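Local coordinates for protein hydrogenase maturation factor (Thermoanaerobacter tengcongensis, PDB 3VTH) that probably catalyses the ATP-dependent carbamoylation of the C-terminal thiol of HypE, using carbamoyl phosphate, in the maturation of [NiFe]-hydrogenases, at residues N695-S700 with S720-Y725; D498-G503 with I522-L527; F373-E378 with L709-I714. One frame throughout, in Å; residues are numbered along the deposited sequence. Where two conformers were deposited one is given.

Contact 1: residues N695-S700 with S720-Y725; sequences NKVVLS and SGFEVY
Parallel strand pairing joins N695-S700 to S720-Y725, the two strands of a beta-alpha-beta unit connected by helix 707-719 in the second Kae1-like subdomain. The strand axes lie 4.7 Å apart at 20°, with K696, V697 and V698 level with E723, V724 and Y725. Backbone bonds run from E723 N to N695 O, V697 N to E723 O, Y725 N to V697 O and L699 N to Y725 O. At the start of the pairing N695 adds its side chain: with CG anti to the backbone N (chi1 -164°), its two N-H groups diverge in the amide plane, one to G721 O (ND2-O 3.0 Å), the other to the anti lone pair of E723 OE2 (ND2-OE2 3.3 Å). N695 OD1 accepts from R689, which also makes a cation-pi contact with F722. An alanine here would probably leave G721 O and E723 OE2 without this donor and R689 without its amide acceptor. On one face K696 CE passes 3.6 Å from Y725 OH, while NZ, bound chiefly to E499, reaches E723 OE1 in a long salt bridge of 3.9 Å. On the other, V697 CG2 presses obliquely on F722 CD1 at 3.2 Å, a tight contact, and L699 CD1 meets V724 CG1 at 3.9 Å. The V697 and V724 face is thus apolar; the other mixes K696-E723 charge with V698 and Y725 against helix 483-494.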
loop_
_atom_site.group_PDB
_atom_site.type_symbol
_atom_site.label_atom_id
_atom_site.label_comp_id
_atom_site.label_asym_id
_atom_site.label_seq_id
_atom_site.Cartn_x
_atom_site.Cartn_y
_atom_site.Cartn_z
ATOM N N ASN A 695 -11.640 22.559 -14.914
ATOM C CA ASN A 695 -12.145 22.661 -13.537
ATOM C C ASN A 695 -11.835 21.436 -12.646
ATOM O O ASN A 695 -12.197 21.406 -11.457
ATOM C CB ASN A 695 -13.657 22.948 -13.553
ATOM C CG ASN A 695 -14.174 23.441 -12.209
ATOM O OD1 ASN A 695 -13.701 24.457 -11.670
ATOM N ND2 ASN A 695 -15.145 22.717 -11.654
ATOM N N LYS A 696 -11.172 20.434 -13.228
ATOM C CA LYS A 696 -10.742 19.250 -12.490
ATOM C C LYS A 696 -9.265 19.376 -12.149
ATOM O O LYS A 696 -8.439 19.696 -13.025
ATOM C CB LYS A 696 -10.968 17.971 -13.294
ATOM C CG LYS A 696 -12.457 17.594 -13.503
ATOM C CD LYS A 696 -12.566 16.192 -14.081
ATOM C CE LYS A 696 -14.031 15.752 -14.288
ATOM N NZ LYS A 696 -14.752 16.579 -15.282
ATOM N N VAL A 697 -8.956 19.130 -10.876
ATOM C CA VAL A 697 -7.599 19.220 -10.364
ATOM C C VAL A 697 -7.236 17.900 -9.700
ATOM O O VAL A 697 -7.990 17.402 -8.850
ATOM C CB VAL A 697 -7.463 20.324 -9.310
ATOM C CG1 VAL A 697 -6.016 20.368 -8.759
ATOM C CG2 VAL A 697 -7.860 21.682 -9.890
ATOM N N VAL A 698 -6.088 17.349 -10.090
ATOM C CA VAL A 698 -5.560 16.118 -9.517
ATOM C C VAL A 698 -4.292 16.442 -8.711
ATOM O O VAL A 698 -3.379 17.109 -9.212
ATOM C CB VAL A 698 -5.216 15.085 -10.631
ATOM C CG1 VAL A 698 -4.482 13.881 -10.050
ATOM C CG2 VAL A 698 -6.476 14.638 -11.366
ATOM N N LEU A 699 -4.234 15.947 -7.475
ATOM C CA LEU A 699 -3.065 16.133 -6.630
ATOM C C LEU A 699 -2.396 14.795 -6.432
ATOM O O LEU A 699 -3.033 13.848 -5.968
ATOM C CB LEU A 699 -3.458 16.716 -5.254
ATOM C CG LEU A 699 -4.452 17.887 -5.237
ATOM C CD1 LEU A 699 -4.929 18.171 -3.789
ATOM C CD2 LEU A 699 -3.844 19.137 -5.850
ATOM N N SER A 700 -1.123 14.695 -6.802
ATOM C CA SER A 700 -0.382 13.437 -6.591
ATOM C C SER A 700 1.119 13.702 -6.435
ATOM O O SER A 700 1.561 14.847 -6.510
ATOM C CB SER A 700 -0.669 12.443 -7.729
ATOM O OG SER A 700 -0.222 11.138 -7.378
ATOM N N SER A 720 -13.457 27.102 -4.080
ATOM C CA SER A 720 -13.434 27.921 -5.303
ATOM C C SER A 720 -14.029 27.215 -6.519
ATOM O O SER A 720 -13.811 27.630 -7.664
ATOM C CB SER A 720 -12.015 28.396 -5.612
ATOM O OG SER A 720 -11.687 29.494 -4.774
ATOM N N GLY A 721 -14.767 26.144 -6.264
ATOM C CA GLY A 721 -15.539 25.484 -7.300
ATOM C C GLY A 721 -14.880 24.346 -8.050
ATOM O O GLY A 721 -15.541 23.700 -8.852
ATOM N N PHE A 722 -13.590 24.099 -7.809
ATOM C CA PHE A 722 -12.889 22.995 -8.473
ATOM C C PHE A 722 -13.430 21.644 -8.034
ATOM O O PHE A 722 -13.828 21.476 -6.875
ATOM C CB PHE A 722 -11.395 23.010 -8.134
ATOM C CG PHE A 722 -10.619 24.079 -8.820
ATOM C CD1 PHE A 722 -10.183 23.902 -10.121
ATOM C CD2 PHE A 722 -10.299 25.263 -8.156
ATOM C CE1 PHE A 722 -9.432 24.871 -10.761
ATOM C CE2 PHE A 722 -9.563 26.247 -8.792
ATOM C CZ PHE A 722 -9.125 26.050 -10.103
ATOM N N GLU A 723 -13.419 20.681 -8.951
ATOM C CA GLU A 723 -13.573 19.272 -8.594
ATOM C C GLU A 723 -12.170 18.705 -8.365
ATOM O O GLU A 723 -11.355 18.642 -9.295
ATOM C CB GLU A 723 -14.249 18.500 -9.715
ATOM C CG GLU A 723 -15.642 18.989 -10.067
ATOM C CD GLU A 723 -15.989 18.690 -11.516
ATOM O OE1 GLU A 723 -16.201 17.492 -11.814
ATOM O OE2 GLU A 723 -16.020 19.646 -12.348
ATOM N N VAL A 724 -11.889 18.303 -7.128
ATOM C CA VAL A 724 -10.531 17.952 -6.738
ATOM C C VAL A 724 -10.417 16.467 -6.452
ATOM O O VAL A 724 -11.293 15.881 -5.809
ATOM C CB VAL A 724 -10.056 18.773 -5.509
ATOM C CG1 VAL A 724 -8.562 18.538 -5.259
ATOM C CG2 VAL A 724 -10.345 20.261 -5.724
ATOM N N TYR A 725 -9.336 15.873 -6.950
ATOM C CA TYR A 725 -9.076 14.456 -6.796
ATOM C C TYR A 725 -7.676 14.211 -6.249
ATOM O O TYR A 725 -6.721 14.912 -6.602
ATOM C CB TYR A 725 -9.206 13.750 -8.142
ATOM C CG TYR A 725 -10.521 13.977 -8.856
ATOM C CD1 TYR A 725 -11.554 13.042 -8.772
ATOM C CD2 TYR A 725 -10.727 15.125 -9.633
ATOM C CE1 TYR A 725 -12.775 13.245 -9.447
ATOM C CE2 TYR A 725 -11.927 15.341 -10.303
ATOM C CZ TYR A 725 -12.946 14.397 -10.208
ATOM O OH TYR A 725 -14.130 14.626 -10.879
#

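Contact 2: residues D498-G503 with I522-L527; sequences DEKVIG and ILVCDL
I502 and I522 hold CG1 anti to the carbonyl carbon (chi1 -65° and -42°), which puts each CG2 anti to the backbone N, and these methyls meet at 3.8 Å, CG2 to CG2. They sit on an antiparallel ladder in the mixed sheet of the Kae1-like domain, a member of the actin-like ATPase clan. V501 with C525 and G503 with L523 are hydrogen-bonded pairs; I502 with V524 between them is a non-hydrogen-bonded pair. The bonds at the glycine are nearly straight: G503 N to L523 O and L523 N to G503 O both measure 2.8 Å. G503 also keeps the ladder clear beside C525, since a beta carbon on it would stand 3.4 Å from C525 SG, a tight fit. I688 and I694 lie against the side chains of I502 and V524, while V501 and C525 face helix 483-494. Beyond the strands K500 and D526 lie side by side, pointing the same way; K500 NZ and D526 OD2, 4.1 Å apart, are too distant for a salt bridge but would probably still attract. The other oxygen, D526 OD1, is hydrogen-bonded to K528 N and S529 OG. At the far end, D498 and L527 cross at about a right angle. D498 OD2, paired with K747, rests 3.7 Å from L527 CD1, and a water donates to OD2 and accepts from L527 N at 2.9 Å.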
loop_
_atom_site.group_PDB
_atom_site.type_symbol
_atom_site.label_atom_id
_atom_site.label_comp_id
_atom_site.label_asym_id
_atom_site.label_seq_id
_atom_site.Cartn_x
_atom_site.Cartn_y
_atom_site.Cartn_z
ATOM N N ASP A 498 -10.599 10.529 -17.709
ATOM C CA ASP A 498 -10.071 10.310 -19.048
ATOM C C ASP A 498 -10.357 11.569 -19.869
ATOM O O ASP A 498 -11.143 11.547 -20.836
ATOM C CB ASP A 498 -10.736 9.072 -19.674
ATOM C CG ASP A 498 -10.251 8.787 -21.094
ATOM O OD1 ASP A 498 -11.007 8.136 -21.844
ATOM O OD2 ASP A 498 -9.131 9.205 -21.468
ATOM N N GLU A 499 -9.729 12.663 -19.443
ATOM C CA GLU A 499 -9.886 13.990 -20.032
ATOM C C GLU A 499 -8.730 14.829 -19.497
ATOM O O GLU A 499 -8.015 14.396 -18.592
ATOM C CB GLU A 499 -11.216 14.617 -19.614
ATOM C CG GLU A 499 -11.333 14.917 -18.096
ATOM C CD GLU A 499 -12.756 15.294 -17.702
ATOM O OE1 GLU A 499 -13.031 16.501 -17.506
ATOM O OE2 GLU A 499 -13.602 14.374 -17.612
ATOM N N LYS A 500 -8.538 16.020 -20.057
ATOM C CA LYS A 500 -7.490 16.911 -19.583
ATOM C C LYS A 500 -7.831 17.472 -18.205
ATOM O O LYS A 500 -8.904 18.018 -17.997
ATOM C CB LYS A 500 -7.242 18.049 -20.576
ATOM C CG LYS A 500 -6.341 17.683 -21.757
ATOM C CD LYS A 500 -6.248 18.859 -22.712
ATOM C CE LYS A 500 -5.999 18.420 -24.156
ATOM N NZ LYS A 500 -4.560 18.167 -24.417
ATOM N N VAL A 501 -6.912 17.316 -17.262
ATOM C CA VAL A 501 -7.078 17.849 -15.923
ATOM C C VAL A 501 -5.888 18.751 -15.614
ATOM O O VAL A 501 -4.866 18.696 -16.308
ATOM C CB VAL A 501 -7.145 16.706 -14.849
ATOM C CG1 VAL A 501 -8.361 15.826 -15.070
ATOM C CG2 VAL A 501 -5.858 15.842 -14.845
ATOM N N ILE A 502 -6.017 19.575 -14.580
ATOM C CA ILE A 502 -4.864 20.270 -14.006
ATOM C C ILE A 502 -4.187 19.319 -13.025
ATOM O O ILE A 502 -4.805 18.880 -12.057
ATOM C CB ILE A 502 -5.302 21.563 -13.294
ATOM C CG1 ILE A 502 -5.886 22.544 -14.328
ATOM C CG2 ILE A 502 -4.144 22.170 -12.534
ATOM C CD1 ILE A 502 -6.753 23.669 -13.730
ATOM N N GLY A 503 -2.928 18.983 -13.291
ATOM C CA GLY A 503 -2.225 17.972 -12.513
ATOM C C GLY A 503 -1.170 18.668 -11.673
ATOM O O GLY A 503 -0.287 19.332 -12.210
ATOM N N ILE A 522 3.221 21.770 -12.248
ATOM C CA ILE A 522 1.818 21.823 -12.618
ATOM C C ILE A 522 1.741 21.503 -14.095
ATOM O O ILE A 522 2.390 22.137 -14.936
ATOM C CB ILE A 522 1.118 23.193 -12.371
ATOM C CG1 ILE A 522 1.504 23.820 -11.034
ATOM C CG2 ILE A 522 -0.425 23.045 -12.507
ATOM C CD1 ILE A 522 1.126 23.079 -9.855
ATOM N N LEU A 523 0.955 20.489 -14.394
ATOM C CA LEU A 523 0.765 20.038 -15.753
ATOM C C LEU A 523 -0.679 20.255 -16.143
ATOM O O LEU A 523 -1.563 20.349 -15.280
ATOM C CB LEU A 523 1.064 18.538 -15.834
ATOM C CG LEU A 523 2.343 18.042 -15.165
ATOM C CD1 LEU A 523 2.457 16.515 -15.329
ATOM C CD2 LEU A 523 3.580 18.771 -15.762
ATOM N N VAL A 524 -0.917 20.345 -17.442
ATOM C CA VAL A 524 -2.227 20.035 -17.966
ATOM C C VAL A 524 -2.047 18.717 -18.712
ATOM O O VAL A 524 -1.248 18.633 -19.646
ATOM C CB VAL A 524 -2.762 21.133 -18.885
ATOM C CG1 VAL A 524 -4.020 20.657 -19.599
ATOM C CG2 VAL A 524 -3.035 22.416 -18.078
ATOM N N CYS A 525 -2.748 17.679 -18.269
ATOM C CA CYS A 525 -2.596 16.380 -18.911
ATOM C C CYS A 525 -3.859 15.555 -19.014
ATOM O O CYS A 525 -4.822 15.741 -18.260
ATOM C CB CYS A 525 -1.504 15.558 -18.234
ATOM S SG CYS A 525 -1.688 15.354 -16.471
ATOM N N ASP A 526 -3.845 14.645 -19.974
ATOM C CA ASP A 526 -4.851 13.597 -20.031
ATOM C C ASP A 526 -4.093 12.287 -19.902
ATOM O O ASP A 526 -2.970 12.286 -19.424
ATOM C CB ASP A 526 -5.691 13.687 -21.320
ATOM C CG ASP A 526 -4.845 13.708 -22.596
ATOM O OD1 ASP A 526 -3.676 13.262 -22.585
ATOM O OD2 ASP A 526 -5.365 14.185 -23.634
ATOM N N LEU A 527 -4.676 11.180 -20.349
ATOM C CA LEU A 527 -3.996 9.894 -20.221
ATOM C C LEU A 527 -3.009 9.651 -21.368
ATOM O O LEU A 527 -2.329 8.634 -21.399
ATOM C CB LEU A 527 -5.015 8.750 -20.137
ATOM C CG LEU A 527 -5.945 8.651 -18.911
ATOM C CD1 LEU A 527 -6.909 7.477 -19.051
ATOM C CD2 LEU A 527 -5.152 8.517 -17.615
HETATM O O HOH W 1 -7.223 10.866 -21.779
#

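Contact 3: residues F373-E378 with L709-I714; sequences FNAGAE and LLRRLI
N374 and A375, at the start of a type I' beta turn from N374 to A377, lean on the side of helix 707-719, with A375 CA 5.0 Å from R711 CA. The turn links two weakly bonded strands as a tight hairpin and is closed by N374 N to A377 O at 2.9 Å, with a weak return bond from A377 N. Between F373-E378 and L709-I714 there is no hydrogen bond; the side chains meet by van der Waals packing. A375 points its methyl at the helix, where CB lies 3.8 Å from I714 CD1 and 3.9 Å from R711 CA. N374 holds CG anti to the backbone N (chi1 -174°), and its amide spreads over two residues of the helix: ND2 is 4.0 Å from L710 CD2, and OD1 is 4.0 Å from R711 CB. The same ND2 donates to R707 O at the start of this helix. R379 binds the carbonyls of N374 and A375 and also packs on L710 and I714. The contact joins the YrdC-like domain, where F373 packs on helix 270-277, to the Kae1-like domain, where L709, R712 and L713 turn to helix 666-692 and L710, L713 and I714 rest on L699 of strand 696-700.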
loop_
_atom_site.group_PDB
_atom_site.type_symbol
_atom_site.label_atom_id
_atom_site.label_comp_id
_atom_site.label_asym_id
_atom_site.label_seq_id
_atom_site.Cartn_x
_atom_site.Cartn_y
_atom_site.Cartn_z
ATOM N N PHE A 373 -6.507 8.111 7.116
ATOM C CA PHE A 373 -7.720 8.742 6.633
ATOM C C PHE A 373 -7.503 10.230 6.692
ATOM O O PHE A 373 -7.146 10.767 7.745
ATOM C CB PHE A 373 -8.947 8.338 7.471
ATOM C CG PHE A 373 -10.261 8.669 6.803
ATOM C CD1 PHE A 373 -10.884 7.736 5.971
ATOM C CD2 PHE A 373 -10.855 9.915 6.981
ATOM C CE1 PHE A 373 -12.110 8.035 5.338
ATOM C CE2 PHE A 373 -12.078 10.235 6.350
ATOM C CZ PHE A 373 -12.698 9.285 5.522
ATOM N N ASN A 374 -7.692 10.905 5.572
ATOM C CA ASN A 374 -7.476 12.354 5.544
ATOM C C ASN A 374 -8.266 12.992 4.418
ATOM O O ASN A 374 -8.389 12.414 3.340
ATOM C CB ASN A 374 -5.976 12.670 5.405
ATOM C CG ASN A 374 -5.670 14.142 5.508
ATOM O OD1 ASN A 374 -6.197 14.849 6.388
ATOM N ND2 ASN A 374 -4.810 14.632 4.600
ATOM N N ALA A 375 -8.801 14.173 4.698
ATOM C CA ALA A 375 -9.565 14.974 3.747
ATOM C C ALA A 375 -10.654 14.147 3.086
ATOM O O ALA A 375 -10.741 14.080 1.855
ATOM C CB ALA A 375 -8.631 15.610 2.706
ATOM N N GLY A 376 -11.441 13.462 3.918
ATOM C CA GLY A 376 -12.652 12.768 3.471
ATOM C C GLY A 376 -12.484 11.421 2.788
ATOM O O GLY A 376 -13.441 10.901 2.221
ATOM N N ALA A 377 -11.290 10.831 2.845
ATOM C CA ALA A 377 -11.085 9.514 2.242
ATOM C C ALA A 377 -9.877 8.825 2.834
ATOM O O ALA A 377 -9.017 9.470 3.453
ATOM C CB ALA A 377 -10.938 9.617 0.702
ATOM N N GLU A 378 -9.832 7.508 2.657
ATOM C CA GLU A 378 -8.633 6.737 2.974
ATOM C C GLU A 378 -7.498 7.191 2.042
ATOM O O GLU A 378 -7.718 7.432 0.842
ATOM C CB GLU A 378 -8.891 5.237 2.802
ATOM C CG GLU A 378 -7.614 4.403 2.903
ATOM C CD GLU A 378 -7.864 2.902 3.023
ATOM O OE1 GLU A 378 -8.902 2.404 2.528
ATOM O OE2 GLU A 378 -6.992 2.217 3.586
ATOM N N LEU A 709 -0.873 19.823 3.643
ATOM C CA LEU A 709 -0.869 20.220 2.227
ATOM C C LEU A 709 -2.054 19.651 1.458
ATOM O O LEU A 709 -2.737 20.367 0.728
ATOM C CB LEU A 709 0.414 19.769 1.510
ATOM C CG LEU A 709 1.758 20.432 1.795
ATOM C CD1 LEU A 709 2.781 19.952 0.771
ATOM C CD2 LEU A 709 1.669 21.966 1.785
ATOM N N LEU A 710 -2.291 18.354 1.623
ATOM C CA LEU A 710 -3.389 17.693 0.920
ATOM C C LEU A 710 -4.750 18.256 1.337
ATOM O O LEU A 710 -5.538 18.680 0.491
ATOM C CB LEU A 710 -3.353 16.170 1.138
ATOM C CG LEU A 710 -4.409 15.435 0.294
ATOM C CD1 LEU A 710 -4.090 15.554 -1.199
ATOM C CD2 LEU A 710 -4.600 13.958 0.713
ATOM N N ARG A 711 -5.024 18.277 2.637
ATOM C CA ARG A 711 -6.332 18.702 3.127
ATOM C C ARG A 711 -6.607 20.181 2.826
ATOM O O ARG A 711 -7.677 20.540 2.358
ATOM C CB ARG A 711 -6.479 18.421 4.631
ATOM C CG ARG A 711 -7.777 18.967 5.235
ATOM C CD ARG A 711 -7.876 18.734 6.733
ATOM N NE ARG A 711 -6.927 19.542 7.495
ATOM C CZ ARG A 711 -7.108 20.825 7.791
ATOM N NH1 ARG A 711 -8.202 21.455 7.384
ATOM N NH2 ARG A 711 -6.197 21.477 8.497
ATOM N N ARG A 712 -5.633 21.036 3.094
ATOM C CA ARG A 712 -5.812 22.464 2.917
ATOM C C ARG A 712 -6.007 22.831 1.454
ATOM O O ARG A 712 -6.829 23.677 1.133
ATOM C CB ARG A 712 -4.615 23.194 3.510
ATOM C CG ARG A 712 -4.742 23.395 4.986
ATOM C CD ARG A 712 -5.289 24.782 5.138
ATOM N NE ARG A 712 -5.744 25.103 6.464
ATOM C CZ ARG A 712 -5.791 26.338 6.945
ATOM N NH1 ARG A 712 -5.363 27.367 6.214
ATOM N NH2 ARG A 712 -6.239 26.526 8.172
ATOM N N LEU A 713 -5.261 22.173 0.571
ATOM C CA LEU A 713 -5.371 22.438 -0.856
ATOM C C LEU A 713 -6.692 21.917 -1.394
ATOM O O LEU A 713 -7.363 22.619 -2.135
ATOM C CB LEU A 713 -4.176 21.847 -1.618
ATOM C CG LEU A 713 -3.772 22.403 -2.981
ATOM C CD1 LEU A 713 -3.837 23.930 -3.093
ATOM C CD2 LEU A 713 -2.354 21.891 -3.293
ATOM N N ILE A 714 -7.088 20.711 -0.989
ATOM C CA ILE A 714 -8.391 20.183 -1.379
ATOM C C ILE A 714 -9.514 21.119 -0.906
ATOM O O ILE A 714 -10.431 21.426 -1.663
ATOM C CB ILE A 714 -8.649 18.750 -0.844
ATOM C CG1 ILE A 714 -7.786 17.714 -1.568
ATOM C CG2 ILE A 714 -10.144 18.372 -0.973
ATOM C CD1 ILE A 714 -7.896 16.288 -0.966
#

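Overall arrangement
Contacts 1 and 2 share one sheet: strand 696-700 lies between 501-507 and 723-726, V698 N reaches I502 O at 2.8 Å, and K696 NZ bridges to E499 OE1 at 2.8 Å. Contact 3 meets contact 1 through the crossover helix, L699 CD1 packing on I714 CG1 at 3.6 Å; contacts 2 and 3 do not touch, nearest atoms about 8 Å apart. The iron ion lies about 11 Å from the side chain of L523 and about 13 Å from that of V698. In contact 3, L710's side chain is about 9 Å from the bound phosphomethylphosphonic acid adenosyl ester and N374's about 12 Å from the diphosphomethylphosphonic analogue, so each side comes near a nucleotide site.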